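Local coordinates for major capsid protein P2 (Pseudoalteromonas phage pm2, PDB 2VVF) that forms the trimeric double jelly-roll building block of the capsid shell around this marine, lipid-containing bacteriophage, at residues A[174-188]-A[243-257]. Residues are numbered along the deposited sequence; the frame is centred on the assembly and turned at random.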
ATOM      1  N   ALA A 174       4.318  15.411  13.702  1.00 23.26           N
ATOM      2  CA  ALA A 174       2.909  15.689  13.930  1.00 23.00           C
ATOM      3  C   ALA A 174       2.633  16.268  15.311  1.00 26.88           C
ATOM      4  O   ALA A 174       3.470  16.195  16.207  1.00 26.59           O
ATOM      5  CB  ALA A 174       2.084  14.431  13.712  1.00 23.71           C
ATOM      6  N   ILE A 175       1.446  16.839  15.467  1.00 23.55           N
ATOM      7  CA  ILE A 175       1.009  17.401  16.737  1.00 23.30           C
ATOM      8  C   ILE A 175      -0.412  16.914  16.992  1.00 27.22           C
ATOM      9  O   ILE A 175      -1.283  17.052  16.137  1.00 26.66           O
ATOM     10  CB  ILE A 175       1.077  18.938  16.731  1.00 26.30           C
ATOM     11  CG1 ILE A 175       2.517  19.412  16.537  1.00 26.58           C
ATOM     12  CG2 ILE A 175       0.494  19.502  18.018  1.00 26.90           C
ATOM     13  CD1 ILE A 175       2.626  20.859  16.096  1.00 32.31           C
ATOM     14  N   HIS A 176      -0.634  16.311  18.152  1.00 24.13           N
ATOM     15  CA  HIS A 176      -1.954  15.794  18.488  1.00 24.06           C
ATOM     16  C   HIS A 176      -2.559  16.528  19.675  1.00 28.38           C
ATOM     17  O   HIS A 176      -2.047  16.451  20.788  1.00 27.88           O
ATOM     18  CB  HIS A 176      -1.887  14.294  18.780  1.00 24.79           C
ATOM     19  CG  HIS A 176      -1.126  13.513  17.756  1.00 27.93           C
ATOM     20  ND1 HIS A 176      -1.714  13.008  16.618  1.00 29.70           N
ATOM     21  CD2 HIS A 176       0.178  13.154  17.697  1.00 29.56           C
ATOM     22  CE1 HIS A 176      -0.806  12.370  15.900  1.00 28.97           C
ATOM     23  NE2 HIS A 176       0.350  12.444  16.534  1.00 29.29           N
ATOM     24  N   ILE A 177      -3.653  17.240  19.426  1.00 25.49           N
ATOM     25  CA  ILE A 177      -4.346  17.974  20.477  1.00 25.47           C
ATOM     26  C   ILE A 177      -5.454  17.104  21.059  1.00 29.86           C
ATOM     27  O   ILE A 177      -6.461  16.838  20.402  1.00 29.23           O
ATOM     28  CB  ILE A 177      -4.899  19.313  19.958  1.00 28.56           C
ATOM     29  CG1 ILE A 177      -3.758  20.202  19.458  1.00 28.89           C
ATOM     30  CG2 ILE A 177      -5.704  20.015  21.045  1.00 29.22           C
ATOM     31  CD1 ILE A 177      -4.112  21.013  18.232  1.00 35.54           C
ATOM     32  N   LYS A 178      -5.251  16.641  22.287  1.00 27.13           N
ATOM     33  CA  LYS A 178      -6.226  15.786  22.949  1.00 27.16           C
ATOM     34  C   LYS A 178      -7.209  16.599  23.780  1.00 32.13           C
ATOM     35  O   LYS A 178      -6.938  16.932  24.935  1.00 31.69           O
ATOM     36  CB  LYS A 178      -5.522  14.747  23.819  1.00 29.45           C
ATOM     37  CG  LYS A 178      -4.615  13.806  23.045  1.00 39.97           C
ATOM     38  CD  LYS A 178      -4.716  12.387  23.578  1.00 48.52           C
ATOM     39  CE  LYS A 178      -3.720  12.143  24.698  1.00 57.89           C
ATOM     40  NZ  LYS A 178      -3.917  10.814  25.338  1.00 66.76           N
ATOM     41  N   ALA A 179      -8.349  16.917  23.177  1.00 29.66           N
ATOM     42  CA  ALA A 179      -9.400  17.687  23.834  1.00 29.77           C
ATOM     43  C   ALA A 179     -10.731  17.313  23.195  1.00 34.45           C
ATOM     44  O   ALA A 179     -10.774  16.924  22.029  1.00 34.26           O
ATOM     45  CB  ALA A 179      -9.136  19.178  23.689  1.00 30.49           C
ATOM     46  N   ALA A 180     -11.814  17.423  23.958  1.00 31.41           N
ATOM     47  CA  ALA A 180     -13.132  17.047  23.457  1.00 31.34           C
ATOM     48  C   ALA A 180     -13.931  18.160  22.777  1.00 35.39           C
ATOM     49  O   ALA A 180     -14.926  17.883  22.106  1.00 35.15           O
ATOM     50  CB  ALA A 180     -13.953  16.403  24.563  1.00 32.03           C
ATOM     51  N   GLY A 181     -13.511  19.410  22.950  1.00 31.75           N
ATOM     52  CA  GLY A 181     -14.250  20.531  22.374  1.00 31.43           C
ATOM     53  C   GLY A 181     -13.493  21.400  21.372  1.00 35.05           C
ATOM     54  O   GLY A 181     -13.746  22.602  21.275  1.00 34.68           O
ATOM     55  N   VAL A 182     -12.590  20.795  20.604  1.00 31.21           N
ATOM     56  CA  VAL A 182     -11.838  21.540  19.598  1.00 30.82           C
ATOM     57  C   VAL A 182     -12.591  21.567  18.267  1.00 34.60           C
ATOM     58  O   VAL A 182     -12.883  20.523  17.686  1.00 34.21           O
ATOM     59  CB  VAL A 182     -10.400  21.008  19.446  1.00 34.47           C
ATOM     60  CG1 VAL A 182      -9.674  21.740  18.325  1.00 34.18           C
ATOM     61  CG2 VAL A 182      -9.642  21.154  20.759  1.00 34.21           C
ATOM     62  N   ASP A 183     -12.922  22.769  17.806  1.00 31.05           N
ATOM     63  CA  ASP A 183     -13.669  22.947  16.563  1.00 30.78           C
ATOM     64  C   ASP A 183     -12.751  23.100  15.354  1.00 33.75           C
ATOM     65  O   ASP A 183     -12.949  22.456  14.322  1.00 33.27           O
ATOM     66  CB  ASP A 183     -14.577  24.174  16.664  1.00 32.79           C
ATOM     67  CG  ASP A 183     -15.726  23.972  17.629  1.00 45.19           C
ATOM     68  OD1 ASP A 183     -16.312  22.868  17.638  1.00 46.08           O
ATOM     69  OD2 ASP A 183     -16.047  24.923  18.374  1.00 52.31           O
ATOM     70  N   ALA A 184     -11.769  23.985  15.478  1.00 29.45           N
ATOM     71  CA  ALA A 184     -10.837  24.245  14.392  1.00 28.81           C
ATOM     72  C   ALA A 184      -9.482  24.650  14.949  1.00 31.78           C
ATOM     73  O   ALA A 184      -9.379  25.100  16.090  1.00 31.24           O
ATOM     74  CB  ALA A 184     -11.382  25.330  13.476  1.00 29.48           C
ATOM     75  N   VAL A 185      -8.446  24.480  14.137  1.00 27.70           N
ATOM     76  CA  VAL A 185      -7.093  24.820  14.546  1.00 27.16           C
ATOM     77  C   VAL A 185      -6.341  25.468  13.396  1.00 30.71           C
ATOM     78  O   VAL A 185      -6.624  25.210  12.229  1.00 30.44           O
ATOM     79  CB  VAL A 185      -6.333  23.585  15.082  1.00 30.85           C
ATOM     80  CG1 VAL A 185      -4.897  23.954  15.448  1.00 30.51           C
ATOM     81  CG2 VAL A 185      -7.064  22.984  16.276  1.00 30.60           C
ATOM     82  N   GLU A 186      -5.381  26.317  13.739  1.00 27.09           N
ATOM     83  CA  GLU A 186      -4.572  27.006  12.748  1.00 26.73           C
ATOM     84  C   GLU A 186      -3.113  26.902  13.171  1.00 30.45           C
ATOM     85  O   GLU A 186      -2.787  27.077  14.345  1.00 30.13           O
ATOM     86  CB  GLU A 186      -4.990  28.477  12.662  1.00 28.10           C
ATOM     87  CG  GLU A 186      -4.122  29.331  11.752  1.00 37.68           C
ATOM     88  CD  GLU A 186      -4.544  30.788  11.753  1.00 57.05           C
ATOM     89  OE1 GLU A 186      -5.763  31.056  11.730  1.00 52.32           O
ATOM     90  OE2 GLU A 186      -3.657  31.667  11.787  1.00 50.75           O
ATOM     91  N   PHE A 187      -2.240  26.588  12.222  1.00 26.79           N
ATOM     92  CA  PHE A 187      -0.821  26.470  12.523  1.00 26.65           C
ATOM     93  C   PHE A 187      -0.007  27.451  11.693  1.00 30.95           C
ATOM     94  O   PHE A 187      -0.182  27.548  10.482  1.00 30.43           O
ATOM     95  CB  PHE A 187      -0.329  25.042  12.286  1.00 28.31           C
ATOM     96  CG  PHE A 187       1.141  24.860  12.540  1.00 29.65           C
ATOM     97  CD1 PHE A 187       1.625  24.738  13.834  1.00 32.56           C
ATOM     98  CD2 PHE A 187       2.042  24.828  11.487  1.00 31.56           C
ATOM     99  CE1 PHE A 187       2.980  24.579  14.071  1.00 33.40           C
ATOM    100  CE2 PHE A 187       3.397  24.669  11.716  1.00 34.27           C
ATOM    101  CZ  PHE A 187       3.867  24.543  13.011  1.00 32.39           C
ATOM    102  N   GLN A 188       0.885  28.183  12.350  1.00 28.13           N
ATOM    103  CA  GLN A 188       1.716  29.149  11.649  1.00 28.18           C
ATOM    104  C   GLN A 188       3.131  29.230  12.201  1.00 32.59           C
ATOM    105  O   GLN A 188       3.374  28.951  13.375  1.00 32.15           O
ATOM    106  CB  GLN A 188       1.065  30.530  11.654  1.00 29.53           C
ATOM    107  CG  GLN A 188       0.746  31.065  13.035  1.00 43.69           C
ATOM    108  CD  GLN A 188       0.268  32.502  13.001  1.00 61.33           C
ATOM    109  OE1 GLN A 188      -0.901  32.774  12.724  1.00 55.66           O
ATOM    110  NE2 GLN A 188       1.178  33.433  13.267  1.00 53.63           N
ATOM    111  N   ARG A 243       3.452  29.053  16.286  1.00 30.33           N
ATOM    112  CA  ARG A 243       2.181  29.221  16.977  1.00 30.04           C
ATOM    113  C   ARG A 243       1.044  28.295  16.567  1.00 34.02           C
ATOM    114  O   ARG A 243       0.950  27.863  15.419  1.00 33.75           O
ATOM    115  CB  ARG A 243       1.735  30.680  16.873  1.00 29.68           C
ATOM    116  CG  ARG A 243       0.424  30.996  17.558  1.00 38.12           C
ATOM    117  CD  ARG A 243       0.222  32.496  17.622  1.00 44.69           C
ATOM    118  NE  ARG A 243       1.463  33.193  17.948  1.00 48.70           N
ATOM    119  CZ  ARG A 243       1.791  33.602  19.169  1.00 59.17           C
ATOM    120  NH1 ARG A 243       0.963  33.392  20.182  1.00 44.55           N
ATOM    121  NH2 ARG A 243       2.943  34.223  19.376  1.00 44.78           N
ATOM    122  N   LEU A 244       0.155  28.038  17.520  1.00 30.62           N
ATOM    123  CA  LEU A 244      -1.011  27.194  17.307  1.00 30.54           C
ATOM    124  C   LEU A 244      -2.236  27.950  17.817  1.00 34.52           C
ATOM    125  O   LEU A 244      -2.283  28.350  18.979  1.00 34.07           O
ATOM    126  CB  LEU A 244      -0.854  25.888  18.091  1.00 30.65           C
ATOM    127  CG  LEU A 244      -1.378  24.583  17.489  1.00 35.43           C
ATOM    128  CD1 LEU A 244      -0.713  24.293  16.153  1.00 35.61           C
ATOM    129  CD2 LEU A 244      -1.144  23.436  18.461  1.00 37.96           C
ATOM    130  N   LYS A 245      -3.212  28.170  16.941  1.00 31.29           N
ATOM    131  CA  LYS A 245      -4.436  28.873  17.318  1.00 31.20           C
ATOM    132  C   LYS A 245      -5.592  27.884  17.387  1.00 35.40           C
ATOM    133  O   LYS A 245      -6.082  27.412  16.359  1.00 34.92           O
ATOM    134  CB  LYS A 245      -4.748  29.991  16.324  1.00 33.71           C
ATOM    135  CG  LYS A 245      -3.778  31.162  16.378  1.00 47.36           C
ATOM    136  CD  LYS A 245      -4.299  32.350  15.583  1.00 57.39           C
ATOM    137  CE  LYS A 245      -3.485  33.603  15.861  1.00 68.49           C
ATOM    138  NZ  LYS A 245      -2.758  34.075  14.651  1.00 77.68           N
ATOM    139  N   ILE A 246      -6.009  27.555  18.605  1.00 32.23           N
ATOM    140  CA  ILE A 246      -7.073  26.580  18.809  1.00 32.17           C
ATOM    141  C   ILE A 246      -8.427  27.197  19.130  1.00 36.72           C
ATOM    142  O   ILE A 246      -8.567  27.948  20.095  1.00 36.29           O
ATOM    143  CB  ILE A 246      -6.681  25.535  19.867  1.00 35.13           C
ATOM    144  CG1 ILE A 246      -5.369  24.850  19.479  1.00 35.43           C
ATOM    145  CG2 ILE A 246      -7.797  24.518  20.050  1.00 35.80           C
ATOM    146  CD1 ILE A 246      -4.204  25.217  20.369  1.00 41.73           C
ATOM    147  N   ASP A 247      -9.428  26.845  18.329  1.00 33.78           N
ATOM    148  CA  ASP A 247     -10.789  27.319  18.541  1.00 33.88           C
ATOM    149  C   ASP A 247     -11.575  26.215  19.235  1.00 38.40           C
ATOM    150  O   ASP A 247     -11.982  25.239  18.604  1.00 38.03           O
ATOM    151  CB  ASP A 247     -11.451  27.673  17.206  1.00 35.76           C
ATOM    152  CG  ASP A 247     -11.162  29.099  16.771  1.00 45.92           C
ATOM    153  OD1 ASP A 247     -10.221  29.714  17.318  1.00 46.52           O
ATOM    154  OD2 ASP A 247     -11.871  29.602  15.874  1.00 51.62           O
ATOM    155  N   SER A 248     -11.761  26.361  20.542  1.00 35.57           N
ATOM    156  CA  SER A 248     -12.471  25.360  21.329  1.00 35.72           C
ATOM    157  C   SER A 248     -13.889  25.798  21.683  1.00 40.43           C
ATOM    158  O   SER A 248     -14.269  26.949  21.468  1.00 39.98           O
ATOM    159  CB  SER A 248     -11.687  25.034  22.603  1.00 39.14           C
ATOM    160  OG  SER A 248     -12.142  23.830  23.198  1.00 47.58           O
ATOM    161  N   THR A 249     -14.664  24.866  22.227  1.00 37.70           N
ATOM    162  CA  THR A 249     -16.038  25.135  22.631  1.00 37.86           C
ATOM    163  C   THR A 249     -16.176  24.807  24.110  1.00 42.36           C
ATOM    164  O   THR A 249     -17.227  25.021  24.718  1.00 42.01           O
ATOM    165  CB  THR A 249     -17.039  24.314  21.796  1.00 46.72           C
ATOM    166  OG1 THR A 249     -16.765  22.917  21.953  1.00 48.20           O
ATOM    167  CG2 THR A 249     -16.927  24.680  20.324  1.00 44.65           C
ATOM    168  N   MET A 250     -15.098  24.280  24.680  1.00 39.23           N
ATOM    169  CA  MET A 250     -15.075  23.890  26.081  1.00 39.06           C
ATOM    170  C   MET A 250     -13.870  24.497  26.781  1.00 42.86           C
ATOM    171  O   MET A 250     -12.880  24.849  26.144  1.00 42.56           O
ATOM    172  CB  MET A 250     -14.985  22.366  26.190  1.00 41.43           C
ATOM    173  CG  MET A 250     -16.310  21.667  26.389  1.00 45.28           C
ATOM    174  SD  MET A 250     -16.160  19.893  26.108  1.00 49.68           S
ATOM    175  CE  MET A 250     -16.518  19.802  24.350  1.00 46.40           C
ATOM    176  N   ASP A 251     -13.947  24.598  28.102  1.00 39.41           N
ATOM    177  CA  ASP A 251     -12.831  25.104  28.886  1.00 39.21           C
ATOM    178  C   ASP A 251     -12.217  23.906  29.594  1.00 42.02           C
ATOM    179  O   ASP A 251     -12.720  23.457  30.623  1.00 41.84           O
ATOM    180  CB  ASP A 251     -13.310  26.136  29.908  1.00 41.31           C
ATOM    181  CG  ASP A 251     -12.490  27.411  29.872  1.00 53.15           C
ATOM    182  OD1 ASP A 251     -11.375  27.419  30.438  1.00 54.07           O
ATOM    183  OD2 ASP A 251     -12.960  28.400  29.272  1.00 59.47           O
ATOM    184  N   GLU A 252     -11.155  23.364  29.011  1.00 37.15           N
ATOM    185  CA  GLU A 252     -10.510  22.180  29.562  1.00 36.27           C
ATOM    186  C   GLU A 252      -8.997  22.224  29.394  1.00 38.46           C
ATOM    187  O   GLU A 252      -8.459  23.111  28.731  1.00 37.97           O
ATOM    188  CB  GLU A 252     -11.057  20.926  28.874  1.00 37.57           C
ATOM    189  CG  GLU A 252     -10.462  20.672  27.494  1.00 47.15           C
ATOM    190  CD  GLU A 252     -11.503  20.269  26.465  1.00 63.80           C
ATOM    191  OE1 GLU A 252     -12.101  19.183  26.615  1.00 54.53           O
ATOM    192  OE2 GLU A 252     -11.708  21.030  25.494  1.00 56.18           O
ATOM    193  N   GLN A 253      -8.315  21.261  30.007  1.00 33.57           N
ATOM    194  CA  GLN A 253      -6.870  21.157  29.875  1.00 32.74           C
ATOM    195  C   GLN A 253      -6.582  20.098  28.822  1.00 35.46           C
ATOM    196  O   GLN A 253      -6.963  18.935  28.970  1.00 34.58           O
ATOM    197  CB  GLN A 253      -6.204  20.770  31.195  1.00 33.97           C
ATOM    198  CG  GLN A 253      -4.730  20.421  31.030  1.00 45.26           C
ATOM    199  CD  GLN A 253      -4.059  20.036  32.329  1.00 59.06           C
ATOM    200  OE1 GLN A 253      -3.507  20.881  33.027  1.00 53.96           O
ATOM    201  NE2 GLN A 253      -4.068  18.746  32.639  1.00 49.07           N
ATOM    202  N   ALA A 254      -5.939  20.519  27.741  1.00 32.21           N
ATOM    203  CA  ALA A 254      -5.622  19.621  26.644  1.00 31.78           C
ATOM    204  C   ALA A 254      -4.244  19.005  26.803  1.00 34.72           C
ATOM    205  O   ALA A 254      -3.319  19.644  27.304  1.00 34.33           O
ATOM    206  CB  ALA A 254      -5.707  20.368  25.322  1.00 32.56           C
ATOM    207  N   GLU A 255      -4.107  17.764  26.355  1.00 30.57           N
ATOM    208  CA  GLU A 255      -2.813  17.103  26.370  1.00 29.80           C
ATOM    209  C   GLU A 255      -2.268  17.194  24.952  1.00 32.71           C
ATOM    210  O   GLU A 255      -2.816  16.590  24.029  1.00 32.19           O
ATOM    211  CB  GLU A 255      -2.935  15.638  26.794  1.00 31.03           C
ATOM    212  CG  GLU A 255      -1.591  14.926  26.845  1.00 39.63           C
ATOM    213  CD  GLU A 255      -1.709  13.432  27.080  1.00 53.95           C
ATOM    214  OE1 GLU A 255      -2.797  12.966  27.481  1.00 45.86           O
ATOM    215  OE2 GLU A 255      -0.696  12.727  26.882  1.00 44.49           O
ATOM    216  N   ILE A 256      -1.229  18.002  24.772  1.00 28.54           N
ATOM    217  CA  ILE A 256      -0.629  18.188  23.458  1.00 27.99           C
ATOM    218  C   ILE A 256       0.517  17.206  23.231  1.00 30.83           C
ATOM    219  O   ILE A 256       1.536  17.255  23.921  1.00 30.34           O
ATOM    220  CB  ILE A 256      -0.165  19.645  23.243  1.00 31.18           C
ATOM    221  CG1 ILE A 256      -1.330  20.623  23.431  1.00 31.68           C
ATOM    222  CG2 ILE A 256       0.443  19.810  21.857  1.00 31.83           C
ATOM    223  CD1 ILE A 256      -2.508  20.362  22.523  1.00 40.00           C
ATOM    224  N   ILE A 257       0.346  16.319  22.254  1.00 26.56           N
ATOM    225  CA  ILE A 257       1.374  15.341  21.917  1.00 25.85           C
ATOM    226  C   ILE A 257       2.176  15.842  20.724  1.00 28.78           C
ATOM    227  O   ILE A 257       1.614  16.135  19.670  1.00 28.42           O
ATOM    228  CB  ILE A 257       0.763  13.958  21.615  1.00 28.85           C
ATOM    229  CG1 ILE A 257      -0.184  13.537  22.739  1.00 29.19           C
ATOM    230  CG2 ILE A 257       1.861  12.918  21.421  1.00 29.31           C
ATOM    231  CD1 ILE A 257       0.464  13.519  24.098  1.00 36.27           C
TER
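Ile177 and Leu244 meet tip to tip, CD1 to CD2 at 3.8 Å, across the interior of the C-terminal jelly roll of this double jelly-roll protein. Each segment turns from one sheet of the sandwich into the other: 174-178 pairs antiparallel with 252-257 (axes at 168°), and 182-188 with 243-248 (158°). Ile177, Ile256, Val182, Val185, Leu244, Ile246 and Phe187 lie on the facing sides of the two sheets, and the Ile177-Leu244 contact joins them in one core. Ile177 and Ile256 run alongside each other in one direction, whereas Val182 slants across Ile246, its CG1 3.8 Å from Ile246 CG2. Leu244 sends CD1 to the edge of the Phe187 ring, in its plane; Phe223 also meets that ring, and Met1 of a neighbouring subunit packs on Phe187.

The opposite face of each sheet carries most of the charged and polar side chains. Lys178 runs alongside Glu255, and bends at chi2 and chi3 (chi3 -89°) bring its NZ to 3.2 Å from Glu255 OE1, a salt bridge; NZ also forms one with Asp64, its stronger partner. On the other sheet Lys245 NZ reaches Gln188 OE1 at 3.0 Å from above the amide carbonyl plane, and forms a long salt bridge with Glu186 OE2.

A classic bulge sets Asp183 and Ala184 together opposite Asp247, whose O takes the N-H of Asp183 at 2.8 Å and, weakly, that of Ala184. At the turns, Glu252 OE1 accepts the N-H of Ala180 from above its carboxylate plane. Three donors converge on Gly181 O: Thr249 N in the carbonyl plane, Thr249 OG1 tilted from it, and Ser248 OG, 2.8 Å away and above it.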